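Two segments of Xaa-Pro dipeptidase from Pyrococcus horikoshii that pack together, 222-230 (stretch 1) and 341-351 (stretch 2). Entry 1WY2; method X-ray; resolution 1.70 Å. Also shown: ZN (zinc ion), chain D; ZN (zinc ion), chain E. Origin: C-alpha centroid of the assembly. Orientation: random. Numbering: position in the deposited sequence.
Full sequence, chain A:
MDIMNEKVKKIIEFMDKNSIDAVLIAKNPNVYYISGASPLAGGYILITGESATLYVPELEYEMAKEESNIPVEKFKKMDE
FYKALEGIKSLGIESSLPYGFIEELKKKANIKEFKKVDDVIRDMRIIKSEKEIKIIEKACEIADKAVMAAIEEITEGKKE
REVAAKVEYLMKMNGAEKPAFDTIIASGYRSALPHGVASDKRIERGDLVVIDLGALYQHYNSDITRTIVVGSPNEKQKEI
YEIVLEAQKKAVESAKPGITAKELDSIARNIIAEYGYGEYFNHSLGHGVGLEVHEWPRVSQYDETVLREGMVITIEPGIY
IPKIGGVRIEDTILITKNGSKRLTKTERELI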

# COMPACT_ATOMS: atom_id res chain seq x y z
N SER A 222 -12.13 -6.68 -5.60
CA SER A 222 -13.58 -6.49 -5.67
C SER A 222 -13.84 -5.14 -5.00
O SER A 222 -13.00 -4.64 -4.24
CB SER A 222 -14.33 -7.61 -4.94
OG SER A 222 -13.88 -7.74 -3.60
N ASP A 223 -14.99 -4.54 -5.28
CA ASP A 223 -15.29 -3.22 -4.73
C ASP A 223 -16.80 -3.06 -4.69
O ASP A 223 -17.48 -3.25 -5.70
CB ASP A 223 -14.66 -2.17 -5.65
CG ASP A 223 -14.57 -0.80 -5.02
OD1 ASP A 223 -15.10 -0.59 -3.91
OD2 ASP A 223 -13.95 0.07 -5.66
N ILE A 224 -17.33 -2.71 -3.52
CA ILE A 224 -18.77 -2.54 -3.37
C ILE A 224 -19.11 -1.49 -2.32
O ILE A 224 -18.39 -1.33 -1.34
CB ILE A 224 -19.43 -3.89 -2.97
CG1 ILE A 224 -20.95 -3.76 -2.93
CG2 ILE A 224 -18.92 -4.34 -1.60
CD1 ILE A 224 -21.68 -5.06 -2.57
N THR A 225 -20.20 -0.75 -2.54
CA THR A 225 -20.66 0.25 -1.58
C THR A 225 -22.17 0.17 -1.45
O THR A 225 -22.89 0.15 -2.45
CB THR A 225 -20.34 1.71 -1.99
OG1 THR A 225 -18.93 1.90 -2.15
CG2 THR A 225 -20.83 2.68 -0.91
N ARG A 226 -22.65 0.12 -0.22
CA ARG A 226 -24.08 0.12 0.04
C ARG A 226 -24.30 1.14 1.14
O ARG A 226 -23.46 1.31 2.02
CB ARG A 226 -24.58 -1.25 0.50
CG ARG A 226 -24.60 -2.31 -0.59
CD ARG A 226 -25.65 -2.02 -1.66
NE ARG A 226 -25.63 -3.03 -2.71
CZ ARG A 226 -24.80 -3.02 -3.75
NH1 ARG A 226 -23.93 -2.03 -3.90
NH2 ARG A 226 -24.84 -4.01 -4.63
N THR A 227 -25.42 1.85 1.08
CA THR A 227 -25.72 2.84 2.11
C THR A 227 -27.02 2.42 2.77
O THR A 227 -27.96 2.00 2.10
CB THR A 227 -25.89 4.25 1.50
OG1 THR A 227 -24.65 4.66 0.91
CG2 THR A 227 -26.29 5.25 2.58
N ILE A 228 -27.05 2.51 4.10
CA ILE A 228 -28.25 2.16 4.86
C ILE A 228 -28.53 3.29 5.85
O ILE A 228 -27.79 4.26 5.93
CB ILE A 228 -28.05 0.84 5.67
CG1 ILE A 228 -26.93 1.01 6.69
CG2 ILE A 228 -27.74 -0.32 4.73
CD1 ILE A 228 -26.74 -0.18 7.61
N VAL A 229 -29.63 3.16 6.58
CA VAL A 229 -29.99 4.13 7.60
C VAL A 229 -30.32 3.33 8.84
O VAL A 229 -31.01 2.31 8.76
CB VAL A 229 -31.23 4.97 7.22
CG1 VAL A 229 -31.64 5.85 8.40
CG2 VAL A 229 -30.92 5.85 6.01
N VAL A 230 -29.81 3.76 9.98
CA VAL A 230 -30.08 3.08 11.23
C VAL A 230 -31.41 3.62 11.74
O VAL A 230 -31.49 4.75 12.20
CB VAL A 230 -28.98 3.36 12.27
CG1 VAL A 230 -29.28 2.61 13.57
CG2 VAL A 230 -27.62 2.92 11.72
N LYS A 341 -23.03 -7.22 -16.62
CA LYS A 341 -23.35 -8.21 -15.60
C LYS A 341 -22.87 -7.65 -14.26
O LYS A 341 -21.73 -7.20 -14.15
CB LYS A 341 -22.64 -9.53 -15.88
CG LYS A 341 -22.81 -10.55 -14.76
CD LYS A 341 -21.99 -11.81 -14.99
CE LYS A 341 -22.27 -12.82 -13.89
NZ LYS A 341 -21.52 -14.09 -14.08
N ARG A 342 -23.73 -7.66 -13.26
CA ARG A 342 -23.35 -7.18 -11.94
C ARG A 342 -22.59 -8.29 -11.22
O ARG A 342 -23.16 -9.35 -10.93
CB ARG A 342 -24.59 -6.77 -11.13
CG ARG A 342 -25.30 -5.53 -11.68
CD ARG A 342 -26.55 -5.19 -10.87
NE ARG A 342 -26.25 -4.93 -9.47
CZ ARG A 342 -26.86 -5.53 -8.45
NH1 ARG A 342 -27.81 -6.43 -8.69
NH2 ARG A 342 -26.52 -5.24 -7.20
N LEU A 343 -21.31 -8.08 -10.93
CA LEU A 343 -20.51 -9.09 -10.24
C LEU A 343 -20.82 -9.06 -8.75
O LEU A 343 -20.79 -10.09 -8.07
CB LEU A 343 -19.02 -8.89 -10.52
CG LEU A 343 -18.65 -8.92 -12.01
CD1 LEU A 343 -17.14 -8.80 -12.16
CD2 LEU A 343 -19.15 -10.21 -12.65
N THR A 344 -21.10 -7.86 -8.23
CA THR A 344 -21.50 -7.70 -6.84
C THR A 344 -23.01 -7.80 -6.95
O THR A 344 -23.62 -7.12 -7.78
CB THR A 344 -21.06 -6.34 -6.26
OG1 THR A 344 -21.34 -5.30 -7.21
CG2 THR A 344 -19.58 -6.36 -5.95
N LYS A 345 -23.63 -8.64 -6.12
CA LYS A 345 -25.07 -8.87 -6.23
C LYS A 345 -25.95 -8.45 -5.06
O LYS A 345 -27.17 -8.66 -5.10
CB LYS A 345 -25.29 -10.35 -6.53
CG LYS A 345 -24.46 -10.85 -7.71
CD LYS A 345 -24.46 -12.36 -7.82
CE LYS A 345 -23.51 -12.83 -8.92
NZ LYS A 345 -23.46 -14.32 -9.02
N THR A 346 -25.37 -7.87 -4.02
CA THR A 346 -26.14 -7.44 -2.86
C THR A 346 -27.25 -6.47 -3.26
O THR A 346 -27.06 -5.63 -4.14
CB THR A 346 -25.24 -6.76 -1.81
OG1 THR A 346 -24.30 -7.72 -1.30
CG2 THR A 346 -26.07 -6.22 -0.66
N GLU A 347 -28.40 -6.58 -2.60
CA GLU A 347 -29.53 -5.69 -2.89
C GLU A 347 -29.08 -4.24 -2.76
O GLU A 347 -28.30 -3.89 -1.88
CB GLU A 347 -30.68 -5.96 -1.92
CG GLU A 347 -31.83 -4.97 -2.01
CD GLU A 347 -32.52 -4.99 -3.35
OE1 GLU A 347 -32.70 -3.90 -3.94
OE2 GLU A 347 -32.90 -6.08 -3.82
N ARG A 348 -29.60 -3.38 -3.64
CA ARG A 348 -29.24 -1.97 -3.62
C ARG A 348 -30.26 -1.09 -2.90
O ARG A 348 -29.90 -0.07 -2.31
CB ARG A 348 -29.04 -1.47 -5.05
CG ARG A 348 -27.77 -2.00 -5.70
CD ARG A 348 -27.74 -1.71 -7.19
NE ARG A 348 -28.64 -2.59 -7.94
CZ ARG A 348 -28.77 -2.56 -9.26
NH1 ARG A 348 -28.07 -1.69 -9.98
NH2 ARG A 348 -29.59 -3.41 -9.86
N GLU A 349 -31.53 -1.48 -2.96
CA GLU A 349 -32.58 -0.72 -2.30
C GLU A 349 -32.65 -1.17 -0.85
O GLU A 349 -33.46 -2.03 -0.49
CB GLU A 349 -33.92 -0.97 -3.01
CG GLU A 349 -33.87 -0.70 -4.51
CD GLU A 349 -35.20 -0.94 -5.20
OE1 GLU A 349 -35.70 -2.09 -5.16
OE2 GLU A 349 -35.74 0.02 -5.79
N LEU A 350 -31.81 -0.57 -0.01
CA LEU A 350 -31.76 -0.94 1.40
C LEU A 350 -32.43 0.01 2.39
O LEU A 350 -32.38 -0.22 3.60
CB LEU A 350 -30.30 -1.17 1.81
CG LEU A 350 -29.57 -2.25 0.99
CD1 LEU A 350 -28.13 -2.35 1.45
CD2 LEU A 350 -30.28 -3.58 1.16
N ILE A 351 -33.07 1.06 1.90
CA ILE A 351 -33.76 1.99 2.79
C ILE A 351 -35.14 2.34 2.22
O ILE A 351 -36.10 2.40 3.01
CB ILE A 351 -32.95 3.30 3.05
CG1 ILE A 351 -33.54 4.46 2.26
CG2 ILE A 351 -31.48 3.09 2.69
CD1 ILE A 351 -32.97 5.81 2.64
OXT ILE A 351 -35.23 2.54 0.99
ZN ZN D . -15.69 1.24 -3.32
ZN ZN E . -14.71 1.97 -6.23
O HOH W 1 -27.59 0.82 -0.68
O HOH W 2 -31.63 0.96 5.93

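Two arginines meet here with like charges almost touching: Arg226 NH2 lies 3.3 Å from Arg342 NH2, a pair of donors that cannot bond to each other. The two share an acceptor, and each NH2 is also hydrogen-bonded elsewhere in the structure. The carbonyl oxygen Thr346 O takes a hydrogen bond from Arg226 NH2 at 2.8 Å and another from Arg342 NH2 at 3.1 Å, so one backbone oxygen sits against both cations.

Arg226 is the hub of the contact and has the largest area covered by the other stretch. Its NE donates to Glu347 O at 2.9 Å and, at a longer 3.3 Å, to Thr346 O; both carbonyls lie at the guanidinium edge, where the N-H bonds point. One face is left to carbon, with Arg348 CG 3.7 Å from Arg226 CZ. The remaining nitrogen turns back on its own strand, Arg226 NH1 reaching Thr225 O at 2.8 Å. The rule is economical: an arginine on a strand can hold an irregular loop by its backbone carbonyls.

No direct backbone hydrogen bond joins the stretches. Strand 224-229 runs beside the loop in the same direction, Ile224 near Thr344 and Ile228 near Leu350, and water fills gaps between the main chains. Water 1 accepts from Thr227 N and donates to Arg348 O, both at 3.0 Å; water 2 accepts from Val229 N at 3.0 Å and donates to Leu350 O at 2.7 Å.

Apolar contacts run along the rest of the interface. Thr344 CG2 packs 3.9 Å from Ile224 CB, while Leu350 CD1 meets Ile228 CG2 at 3.9 Å and the aliphatic base of Arg226, at CB, at 3.8 Å. The C-terminal Ile351 sets CD1 3.9 Å from Val229 CG2. Asp223 points its carboxylate elsewhere, bridging the zinc ions through OD1 (2.0 Å to ZN of chain D) and OD2 (2.1 Å to ZN of chain E).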